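Side-chain contacts in surface glycan binding protein B (Bacteroides ovatus, PDB 6E57), which probably captures mixed-linkage beta-glucan at the surface of a gut bacterium, helping it to use this cereal polysaccharide: residues 164-169 / 191-196; 234-239 / 249-254; 67-72 / 109-114; 387-390 / 394-397. One frame throughout, in Å; residues are numbered along the deposited sequence.

Interaction 1: 164-169 / 191-196; sequences ILLGGN and TGVSEG
Val193 sets its two methyl groups against Leu166 and Asn169, the residues that begin and end the type I' turn of a tight beta hairpin. The hairpin joins strand 163-166 to strand 169-171, and its end residues are bonded in both directions: Leu166 N gives to Asn169 O at 3.1 Å, and Asn169 N gives to Leu166 O at 3.0 Å. Gly167 and Gly168 occupy the corner, both with positive phi. The case illustrates how a loop residue can pack against a hairpin end by dividing its two branches between the two residues that flank the turn.

The torsion of Val193 makes that division possible. With chi1 at 177°, CG1 extends opposite the backbone N and takes the Leu166 side, while CG2, lying beside that N, faces Asn169. The Asn169 side chain runs past that of Val193 in the opposite direction, with Asn169 CG 3.9 Å from Val193 CG2, and no hydrogen bond links the segments.

Tyr198 of strand 196-203 touches both Leu166 and Val193, and Ile200 and Ile189 also lie against Leu166, so the apolar half of the contact belongs to the domain interior. Asn169, at the other methyl, is only partly covered. Leu166, like Val193, extends away from its own N (chi1 -159°), which carries its isobutyl group off the strand toward the loop. There the two side chains cross at about a right angle, with Leu166 CD2 4.0 Å from Val193 CG1.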
loop_
_atom_site.group_PDB
_atom_site.type_symbol
_atom_site.label_atom_id
_atom_site.label_comp_id
_atom_site.label_asym_id
_atom_site.label_seq_id
_atom_site.Cartn_x
_atom_site.Cartn_y
_atom_site.Cartn_z
ATOM N N ILE A 164 -5.799 15.249 -18.125
ATOM C CA ILE A 164 -5.663 15.248 -16.679
ATOM C C ILE A 164 -5.111 16.613 -16.260
ATOM O O ILE A 164 -4.164 17.107 -16.870
ATOM C CB ILE A 164 -4.747 14.105 -16.198
ATOM C CG1 ILE A 164 -5.248 12.734 -16.656
ATOM C CG2 ILE A 164 -4.579 14.166 -14.687
ATOM C CD1 ILE A 164 -4.227 11.632 -16.518
ATOM N N LEU A 165 -5.711 17.201 -15.220
ATOM C CA LEU A 165 -5.267 18.476 -14.659
ATOM C C LEU A 165 -4.437 18.197 -13.400
ATOM O O LEU A 165 -4.879 17.477 -12.505
ATOM C CB LEU A 165 -6.486 19.352 -14.340
ATOM C CG LEU A 165 -7.471 19.577 -15.488
ATOM C CD1 LEU A 165 -8.592 20.511 -15.059
ATOM C CD2 LEU A 165 -6.770 20.124 -16.726
ATOM N N LEU A 166 -3.230 18.774 -13.357
ATOM C CA LEU A 166 -2.285 18.576 -12.270
ATOM C C LEU A 166 -1.581 19.905 -11.978
ATOM O O LEU A 166 -0.738 20.355 -12.761
ATOM C CB LEU A 166 -1.288 17.488 -12.678
ATOM C CG LEU A 166 -0.550 16.794 -11.534
ATOM C CD1 LEU A 166 0.002 15.453 -11.990
ATOM C CD2 LEU A 166 0.566 17.667 -10.982
ATOM N N GLY A 167 -1.957 20.524 -10.853
ATOM C CA GLY A 167 -1.327 21.739 -10.342
ATOM C C GLY A 167 -1.136 22.798 -11.417
ATOM O O GLY A 167 -0.023 23.284 -11.629
ATOM N N GLY A 168 -2.229 23.143 -12.106
ATOM C CA GLY A 168 -2.232 24.224 -13.086
ATOM C C GLY A 168 -1.920 23.747 -14.496
ATOM O O GLY A 168 -2.365 24.368 -15.460
ATOM N N ASN A 169 -1.147 22.660 -14.622
ATOM C CA ASN A 169 -0.801 22.088 -15.924
ATOM C C ASN A 169 -2.001 21.300 -16.462
ATOM O O ASN A 169 -2.781 20.740 -15.696
ATOM C CB ASN A 169 0.449 21.206 -15.856
ATOM C CG ASN A 169 1.666 21.950 -15.350
ATOM O OD1 ASN A 169 1.671 22.434 -14.220
ATOM N ND2 ASN A 169 2.698 22.045 -16.172
ATOM N N THR A 191 7.795 18.494 -16.528
ATOM C CA THR A 191 9.066 18.693 -15.824
ATOM C C THR A 191 8.966 19.892 -14.868
ATOM O O THR A 191 9.603 19.901 -13.815
ATOM C CB THR A 191 10.227 18.858 -16.816
ATOM O OG1 THR A 191 9.952 19.975 -17.663
ATOM C CG2 THR A 191 10.459 17.623 -17.660
ATOM N N GLY A 192 8.150 20.886 -15.239
ATOM C CA GLY A 192 8.012 22.149 -14.505
ATOM C C GLY A 192 7.440 21.981 -13.103
ATOM O O GLY A 192 7.709 22.806 -12.228
ATOM N N VAL A 193 6.650 20.922 -12.889
ATOM C CA VAL A 193 5.910 20.724 -11.641
ATOM C C VAL A 193 6.904 20.449 -10.508
ATOM O O VAL A 193 7.689 19.507 -10.582
ATOM C CB VAL A 193 4.880 19.585 -11.760
ATOM C CG1 VAL A 193 4.161 19.342 -10.441
ATOM C CG2 VAL A 193 3.880 19.842 -12.877
ATOM N N SER A 194 6.845 21.278 -9.462
ATOM C CA SER A 194 7.700 21.145 -8.289
ATOM C C SER A 194 7.149 20.049 -7.368
ATOM O O SER A 194 6.011 19.605 -7.534
ATOM C CB SER A 194 7.832 22.463 -7.566
ATOM O OG SER A 194 6.553 23.005 -7.272
ATOM N N GLU A 195 7.978 19.628 -6.402
ATOM C CA GLU A 195 7.632 18.580 -5.434
ATOM C C GLU A 195 6.386 18.998 -4.643
ATOM O O GLU A 195 6.099 20.183 -4.512
ATOM C CB GLU A 195 8.792 18.319 -4.469
ATOM C CG GLU A 195 9.980 17.615 -5.096
ATOM C CD GLU A 195 10.940 16.999 -4.088
ATOM O OE1 GLU A 195 11.145 17.606 -3.014
ATOM O OE2 GLU A 195 11.472 15.906 -4.372
ATOM N N GLY A 196 5.660 18.004 -4.120
ATOM C CA GLY A 196 4.461 18.221 -3.316
ATOM C C GLY A 196 3.346 17.252 -3.678
ATOM O O GLY A 196 3.543 16.339 -4.486
#

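Interaction 2: 234-239 / 249-254; sequences VDWTIS and LTIGGQ
Trp236 turns the edge of its indole toward Ile251, and this is the close part of the contact. The benzo-ring atom CZ3 lies 3.8 Å from Ile251 CG1, which sits near the ring plane and not over a face; Ile251 CD1 is equally close to the same CZ3. A chi1 of -177° stretches the Trp236 side chain well off its strand, letting the far end of the indole reach across. One face of the ring is covered from within its own strand by Ile238 CD1, 3.7 Å above the plane and displaced toward the rim. The pyrrole NE1 is hydrogen-bonded to the carbonyl O of Gly226.

Packing is looser one step along, where Ile238 CD1 and Leu249 CD1 are 4.4 Å apart. Past Ile251 the chain folds into a type II' turn, and there Gly253 and Gln254 are exposed. Strands 235-240 and 246-251 thus face each other as the layers of a beta sandwich do, with Met281 touching both Trp236 and Ile251. With its N-H satisfied by Gly226, the indole can enter this apolar interface without leaving a polar hydrogen stranded, and the contact between these two segments probably rests on dispersion and the exclusion of water.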
loop_
_atom_site.group_PDB
_atom_site.type_symbol
_atom_site.label_atom_id
_atom_site.label_comp_id
_atom_site.label_asym_id
_atom_site.label_seq_id
_atom_site.Cartn_x
_atom_site.Cartn_y
_atom_site.Cartn_z
ATOM N N VAL A 234 22.012 -13.555 -1.119
ATOM C CA VAL A 234 21.228 -13.843 -2.334
ATOM C C VAL A 234 20.608 -12.539 -2.848
ATOM O O VAL A 234 20.655 -11.504 -2.177
ATOM C CB VAL A 234 20.152 -14.929 -2.113
ATOM C CG1 VAL A 234 20.697 -16.136 -1.366
ATOM C CG2 VAL A 234 18.906 -14.392 -1.423
ATOM N N ASP A 235 20.026 -12.629 -4.049
ATOM C CA ASP A 235 19.423 -11.501 -4.753
ATOM C C ASP A 235 18.297 -10.900 -3.901
ATOM O O ASP A 235 17.563 -11.608 -3.213
ATOM C CB ASP A 235 18.925 -11.910 -6.145
ATOM C CG ASP A 235 20.003 -11.893 -7.220
ATOM O OD1 ASP A 235 20.689 -10.858 -7.350
ATOM O OD2 ASP A 235 20.146 -12.913 -7.922
ATOM N N TRP A 236 18.189 -9.571 -3.983
ATOM C CA TRP A 236 17.282 -8.755 -3.200
ATOM C C TRP A 236 16.758 -7.638 -4.107
ATOM O O TRP A 236 17.545 -6.830 -4.594
ATOM C CB TRP A 236 18.020 -8.212 -1.967
ATOM C CG TRP A 236 17.190 -7.405 -1.015
ATOM C CD1 TRP A 236 15.831 -7.387 -0.903
ATOM C CD2 TRP A 236 17.684 -6.519 0.010
ATOM N NE1 TRP A 236 15.447 -6.540 0.102
ATOM C CE2 TRP A 236 16.561 -5.994 0.680
ATOM C CE3 TRP A 236 18.961 -6.117 0.420
ATOM C CZ2 TRP A 236 16.679 -5.088 1.733
ATOM C CZ3 TRP A 236 19.078 -5.223 1.460
ATOM C CH2 TRP A 236 17.950 -4.716 2.106
ATOM N N THR A 237 15.443 -7.632 -4.361
ATOM C CA THR A 237 14.828 -6.672 -5.278
ATOM C C THR A 237 13.985 -5.669 -4.483
ATOM O O THR A 237 13.102 -6.052 -3.712
ATOM C CB THR A 237 14.023 -7.386 -6.371
ATOM O OG1 THR A 237 14.945 -8.162 -7.135
ATOM C CG2 THR A 237 13.287 -6.430 -7.284
ATOM N N ILE A 238 14.278 -4.382 -4.710
ATOM C CA ILE A 238 13.681 -3.251 -4.017
ATOM C C ILE A 238 12.982 -2.356 -5.052
ATOM O O ILE A 238 13.523 -2.126 -6.137
ATOM C CB ILE A 238 14.775 -2.506 -3.228
ATOM C CG1 ILE A 238 15.188 -3.294 -1.982
ATOM C CG2 ILE A 238 14.347 -1.091 -2.880
ATOM C CD1 ILE A 238 16.439 -2.770 -1.310
ATOM N N SER A 239 11.788 -1.858 -4.699
ATOM C CA SER A 239 10.926 -1.089 -5.606
ATOM C C SER A 239 10.729 0.336 -5.078
ATOM O O SER A 239 10.453 0.523 -3.899
ATOM C CB SER A 239 9.605 -1.776 -5.799
ATOM O OG SER A 239 9.781 -3.009 -6.474
ATOM N N LEU A 249 23.891 1.519 -1.336
ATOM C CA LEU A 249 23.079 1.181 -0.168
ATOM C C LEU A 249 23.995 0.564 0.897
ATOM O O LEU A 249 24.875 -0.234 0.571
ATOM C CB LEU A 249 21.985 0.188 -0.576
ATOM C CG LEU A 249 20.951 0.704 -1.577
ATOM C CD1 LEU A 249 20.137 -0.444 -2.153
ATOM C CD2 LEU A 249 20.034 1.733 -0.937
ATOM N N THR A 250 23.777 0.941 2.164
ATOM C CA THR A 250 24.522 0.397 3.298
ATOM C C THR A 250 23.548 -0.321 4.240
ATOM O O THR A 250 22.627 0.293 4.752
ATOM C CB THR A 250 25.314 1.501 4.009
ATOM O OG1 THR A 250 26.202 2.076 3.051
ATOM C CG2 THR A 250 26.107 1.004 5.199
ATOM N N ILE A 251 23.763 -1.627 4.434
ATOM C CA ILE A 251 23.006 -2.466 5.374
ATOM C C ILE A 251 24.009 -3.027 6.386
ATOM O O ILE A 251 25.135 -3.364 6.024
ATOM C CB ILE A 251 22.232 -3.586 4.646
ATOM C CG1 ILE A 251 21.548 -3.081 3.371
ATOM C CG2 ILE A 251 21.233 -4.257 5.578
ATOM C CD1 ILE A 251 22.343 -3.319 2.106
ATOM N N GLY A 252 23.597 -3.123 7.651
ATOM C CA GLY A 252 24.553 -3.269 8.721
ATOM C C GLY A 252 25.582 -2.162 8.602
ATOM O O GLY A 252 25.223 -0.985 8.619
ATOM N N GLY A 253 26.848 -2.534 8.406
ATOM C CA GLY A 253 27.895 -1.571 8.066
ATOM C C GLY A 253 28.479 -1.845 6.691
ATOM O O GLY A 253 29.585 -1.396 6.384
ATOM N N GLN A 254 27.716 -2.570 5.865
ATOM C CA GLN A 254 28.198 -3.159 4.624
ATOM C C GLN A 254 27.616 -2.383 3.439
ATOM O O GLN A 254 26.417 -2.438 3.190
ATOM C CB GLN A 254 27.798 -4.635 4.544
ATOM C CG GLN A 254 28.161 -5.453 5.777
ATOM C CD GLN A 254 29.639 -5.745 5.882
ATOM O OE1 GLN A 254 30.466 -4.846 6.024
ATOM N NE2 GLN A 254 29.984 -7.022 5.832
#

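Interaction 3: 67-72 / 109-114; sequences LTVTPK and IEVETV
Leu67, Val69 and Pro71 face Ile109, Val111 and Thr113 across two backbones that run in nearly the same direction, 16° apart end to end. The segments are not bonded to each other; they converge as they go, the CA separation falling from 9.9 Å at Leu67 and Ile109 to 7.7 Å at Pro71 and Thr113. Each successive pair spans its gap with a different geometry.

At the wide end the side chains of Leu67 and Ile109 slide past one another in opposite directions, and the touching atoms are branches, CD1 of Leu67 and CG2 of Ile109, 3.8 Å apart. In the middle, Val69 and Val111 meet tip to tip. Each has CG1 opposite its backbone N (chi1 -174° and -180°), and these two methyls approach to 3.8 Å, Val69 CG1 against Val111 CG1.

Such facing rows, one from each sheet, are what a beta sandwich is built on. Strand 63-70 lies between 37-40 and 95-98 in one sheet, while strand 103-113 lies between 75-81 and 118-128 in the other; the domain is probably immunoglobulin-like. Trp79 touches both Leu67 and Ile109, and Ile38 lies against Val111.

At the narrow end strand 63-70 has ended and a cis peptide bond precedes Pro71. The proline ring crosses the Thr113 side chain at about a right angle, with Pro71 CG 4.0 Å from Thr113 OG1. That hydroxyl is buried, but it is hydrogen-bonded to the carbonyl O of Tyr74, leaving Pro71 to pack against it through plain van der Waals contact.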
loop_
_atom_site.group_PDB
_atom_site.type_symbol
_atom_site.label_atom_id
_atom_site.label_comp_id
_atom_site.label_asym_id
_atom_site.label_seq_id
_atom_site.Cartn_x
_atom_site.Cartn_y
_atom_site.Cartn_z
ATOM N N LEU A 67 -24.660 22.832 12.176
ATOM C CA LEU A 67 -24.192 22.930 13.562
ATOM C C LEU A 67 -25.253 23.631 14.420
ATOM O O LEU A 67 -25.979 24.492 13.928
ATOM C CB LEU A 67 -22.880 23.720 13.603
ATOM C CG LEU A 67 -21.778 23.253 12.652
ATOM C CD1 LEU A 67 -20.584 24.190 12.718
ATOM C CD2 LEU A 67 -21.351 21.827 12.962
ATOM N N THR A 68 -25.328 23.237 15.700
ATOM C CA THR A 68 -25.900 24.056 16.778
ATOM C C THR A 68 -24.773 24.367 17.772
ATOM O O THR A 68 -24.069 23.457 18.216
ATOM C CB THR A 68 -27.098 23.375 17.457
ATOM O OG1 THR A 68 -26.764 22.010 17.706
ATOM C CG2 THR A 68 -28.366 23.445 16.634
ATOM N N VAL A 69 -24.608 25.655 18.097
ATOM C CA VAL A 69 -23.419 26.149 18.786
ATOM C C VAL A 69 -23.829 27.079 19.937
ATOM O O VAL A 69 -24.825 27.795 19.848
ATOM C CB VAL A 69 -22.475 26.862 17.796
ATOM C CG1 VAL A 69 -21.163 27.263 18.452
ATOM C CG2 VAL A 69 -22.214 26.021 16.557
ATOM N N THR A 70 -23.038 27.042 21.017
ATOM C CA THR A 70 -23.118 27.974 22.146
ATOM C C THR A 70 -21.820 28.780 22.182
ATOM O O THR A 70 -20.756 28.216 21.935
ATOM C CB THR A 70 -23.353 27.219 23.462
ATOM O OG1 THR A 70 -24.487 26.370 23.282
ATOM C CG2 THR A 70 -23.582 28.124 24.654
ATOM N N PRO A 71 -21.895 30.093 22.457
ATOM C CA PRO A 71 -23.113 30.871 22.641
ATOM C C PRO A 71 -23.835 31.204 21.325
ATOM O O PRO A 71 -23.186 31.425 20.299
ATOM C CB PRO A 71 -22.641 32.176 23.300
ATOM C CG PRO A 71 -21.201 32.283 22.878
ATOM C CD PRO A 71 -20.721 30.851 22.905
ATOM N N LYS A 72 -25.171 31.271 21.395
ATOM C CA LYS A 72 -26.071 31.391 20.237
ATOM C C LYS A 72 -25.563 32.450 19.247
ATOM O O LYS A 72 -25.245 32.129 18.096
ATOM C CB LYS A 72 -27.487 31.763 20.694
ATOM C CG LYS A 72 -28.269 30.663 21.401
ATOM C CD LYS A 72 -29.610 31.136 21.938
ATOM C CE LYS A 72 -30.254 30.165 22.906
ATOM N NZ LYS A 72 -29.577 30.162 24.225
ATOM N N ILE A 109 -13.483 22.164 11.084
ATOM C CA ILE A 109 -14.546 23.049 11.556
ATOM C C ILE A 109 -13.995 23.861 12.732
ATOM O O ILE A 109 -13.862 23.341 13.835
ATOM C CB ILE A 109 -15.799 22.244 11.961
ATOM C CG1 ILE A 109 -16.277 21.327 10.830
ATOM C CG2 ILE A 109 -16.906 23.173 12.442
ATOM C CD1 ILE A 109 -17.321 20.318 11.252
ATOM N N GLU A 110 -13.669 25.132 12.475
ATOM C CA GLU A 110 -13.110 26.021 13.488
ATOM C C GLU A 110 -14.191 27.002 13.952
ATOM O O GLU A 110 -14.694 27.793 13.161
ATOM C CB GLU A 110 -11.886 26.753 12.938
ATOM C CG GLU A 110 -10.715 25.824 12.665
ATOM C CD GLU A 110 -9.366 26.503 12.505
ATOM O OE1 GLU A 110 -9.257 27.708 12.834
ATOM O OE2 GLU A 110 -8.423 25.821 12.051
ATOM N N VAL A 111 -14.536 26.920 15.241
ATOM C CA VAL A 111 -15.503 27.803 15.879
ATOM C C VAL A 111 -14.737 28.771 16.786
ATOM O O VAL A 111 -13.901 28.346 17.580
ATOM C CB VAL A 111 -16.550 26.998 16.675
ATOM C CG1 VAL A 111 -17.571 27.903 17.348
ATOM C CG2 VAL A 111 -17.244 25.962 15.804
ATOM N N GLU A 112 -15.030 30.070 16.648
ATOM C CA GLU A 112 -14.428 31.120 17.470
ATOM C C GLU A 112 -15.535 32.041 17.999
ATOM O O GLU A 112 -16.466 32.387 17.273
ATOM C CB GLU A 112 -13.401 31.914 16.660
ATOM C CG GLU A 112 -12.421 32.690 17.522
ATOM C CD GLU A 112 -11.476 33.595 16.750
ATOM O OE1 GLU A 112 -11.953 34.312 15.849
ATOM O OE2 GLU A 112 -10.264 33.580 17.050
ATOM N N THR A 113 -15.414 32.427 19.273
ATOM C CA THR A 113 -16.339 33.362 19.908
ATOM C C THR A 113 -15.772 34.782 19.777
ATOM O O THR A 113 -14.632 34.965 19.349
ATOM C CB THR A 113 -16.637 32.953 21.358
ATOM O OG1 THR A 113 -17.699 33.782 21.829
ATOM C CG2 THR A 113 -15.452 33.076 22.291
ATOM N N VAL A 114 -16.581 35.775 20.158
ATOM C CA VAL A 114 -16.221 37.193 20.028
ATOM C C VAL A 114 -15.010 37.517 20.919
ATOM O O VAL A 114 -14.202 38.373 20.562
ATOM C CB VAL A 114 -17.413 38.123 20.336
ATOM C CG1 VAL A 114 -18.555 37.920 19.351
ATOM C CG2 VAL A 114 -17.908 37.986 21.770
#

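Interaction 4: 387-390 / 394-397; sequences YTLI and DMLN
Ile390 presents its flat carbonyl group to the sulfur of Met395, and no aromatic ring takes part across this contact. Met395 SD stands 3.4 Å from Ile390 O, out of the plane of the group; the angle C-O-SD is close to 131°. The methyl carbon continues on the same side of that plane: Met395 CE lies 3.6 Å from Ile390 O and more nearly straight ahead of the C=O bond. The thioether therefore lies across the oxygen end of the group, not stacked over the middle of a face. This is a van der Waals contact between a thioether and a carbonyl oxygen, with no hydrogen bond.

Length is what lets methionine do this. Its chain is extended beyond CG (chi2 -177°, chi3 -160°), so SD and CE are carried out from the helix to the end of the strand. There SD also comes within 4.2 Å of Leu389 CD2, one branch of a side chain that leaves the strand on the helix side and rests on Leu367 and Leu375 as well. The side chain of Ile390 leads away from the helix, toward Thr349 of the adjoining strand, and its share of the contact comes from the backbone.

Thr392, just before the helix, has its OG1 hydrogen-bonded to Met395 N, which probably helps to hold the start of the helix. Strand 385-390 is paired with 349-356. A strand followed after a short link by a helix, here 393-401, with a side chain from the start of the helix reaching out to the strand end, is a tight beta-alpha connection.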
loop_
_atom_site.group_PDB
_atom_site.type_symbol
_atom_site.label_atom_id
_atom_site.label_comp_id
_atom_site.label_asym_id
_atom_site.label_seq_id
_atom_site.Cartn_x
_atom_site.Cartn_y
_atom_site.Cartn_z
ATOM N N TYR A 387 5.839 -22.071 -3.150
ATOM C CA TYR A 387 4.842 -22.109 -2.079
ATOM C C TYR A 387 5.543 -21.860 -0.738
ATOM O O TYR A 387 6.417 -22.633 -0.353
ATOM C CB TYR A 387 4.124 -23.462 -2.077
ATOM C CG TYR A 387 2.845 -23.492 -1.281
ATOM C CD1 TYR A 387 2.855 -23.656 0.093
ATOM C CD2 TYR A 387 1.619 -23.356 -1.910
ATOM C CE1 TYR A 387 1.679 -23.674 0.825
ATOM C CE2 TYR A 387 0.434 -23.376 -1.192
ATOM C CZ TYR A 387 0.462 -23.534 0.181
ATOM O OH TYR A 387 -0.711 -23.560 0.880
ATOM N N THR A 388 5.169 -20.780 -0.040
ATOM C CA THR A 388 5.697 -20.509 1.303
ATOM C C THR A 388 4.596 -20.746 2.345
ATOM O O THR A 388 3.426 -20.505 2.092
ATOM C CB THR A 388 6.297 -19.100 1.414
ATOM O OG1 THR A 388 5.288 -18.147 1.092
ATOM C CG2 THR A 388 7.490 -18.891 0.508
ATOM N N LEU A 389 5.009 -21.236 3.517
ATOM C CA LEU A 389 4.123 -21.549 4.624
ATOM C C LEU A 389 4.901 -21.392 5.931
ATOM O O LEU A 389 5.997 -21.942 6.074
ATOM C CB LEU A 389 3.616 -22.984 4.463
ATOM C CG LEU A 389 2.731 -23.505 5.596
ATOM C CD1 LEU A 389 1.326 -22.926 5.501
ATOM C CD2 LEU A 389 2.684 -25.026 5.592
ATOM N N ILE A 390 4.320 -20.647 6.874
ATOM C CA ILE A 390 4.880 -20.490 8.205
ATOM C C ILE A 390 4.454 -21.698 9.044
ATOM O O ILE A 390 3.261 -21.954 9.199
ATOM C CB ILE A 390 4.447 -19.150 8.835
ATOM C CG1 ILE A 390 4.986 -17.967 8.026
ATOM C CG2 ILE A 390 4.865 -19.070 10.296
ATOM C CD1 ILE A 390 4.538 -16.620 8.528
ATOM N N ASP A 394 2.029 -25.779 16.525
ATOM C CA ASP A 394 0.974 -26.782 16.352
ATOM C C ASP A 394 1.261 -27.628 15.106
ATOM O O ASP A 394 1.139 -28.843 15.151
ATOM C CB ASP A 394 -0.413 -26.137 16.275
ATOM C CG ASP A 394 -1.028 -25.822 17.629
ATOM O OD1 ASP A 394 -0.324 -25.949 18.647
ATOM O OD2 ASP A 394 -2.212 -25.457 17.653
ATOM N N MET A 395 1.631 -26.973 14.001
ATOM C CA MET A 395 1.963 -27.664 12.758
ATOM C C MET A 395 3.139 -28.620 12.995
ATOM O O MET A 395 3.062 -29.791 12.633
ATOM C CB MET A 395 2.336 -26.678 11.648
ATOM C CG MET A 395 1.145 -25.967 11.049
ATOM S SD MET A 395 1.648 -24.888 9.693
ATOM C CE MET A 395 0.233 -23.793 9.612
ATOM N N LEU A 396 4.212 -28.112 13.610
ATOM C CA LEU A 396 5.415 -28.902 13.878
ATOM C C LEU A 396 5.069 -30.108 14.765
ATOM O O LEU A 396 5.605 -31.198 14.557
ATOM C CB LEU A 396 6.477 -28.014 14.534
ATOM C CG LEU A 396 7.101 -26.950 13.628
ATOM C CD1 LEU A 396 7.886 -25.934 14.445
ATOM C CD2 LEU A 396 7.993 -27.581 12.572
ATOM N N ASN A 397 4.171 -29.904 15.737
ATOM C CA ASN A 397 3.759 -30.951 16.671
ATOM C C ASN A 397 2.994 -32.050 15.927
ATOM O O ASN A 397 3.175 -33.230 16.202
ATOM C CB ASN A 397 2.891 -30.406 17.806
ATOM C CG ASN A 397 3.661 -29.575 18.810
ATOM O OD1 ASN A 397 4.893 -29.559 18.810
ATOM N ND2 ASN A 397 2.938 -28.877 19.669
#

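In the fold
Interactions 1, 2 and 3 are buried and interaction 4 lies at the surface. The four hold different elements: interaction 3 joins two sheets of the N-terminal part, interaction 1 a hairpin and a loop of the next, interaction 2 facing strands further on, and interaction 4 a strand end and the helix after it. Interactions 2 and 4 both involve strands of the C-terminal half of the chain, yet their nearest atoms are about 12 Å apart; interactions 3 and 4 are the most distant, with centres 59 Å apart, as suits an elongated chain of domains. Cross-segment hydrogen bonds are absent from all four. Interactions 2 and 3 rely chiefly on hydrocarbon, whereas 1 mixes it with an amide and 4 brings sulfur against a carbonyl.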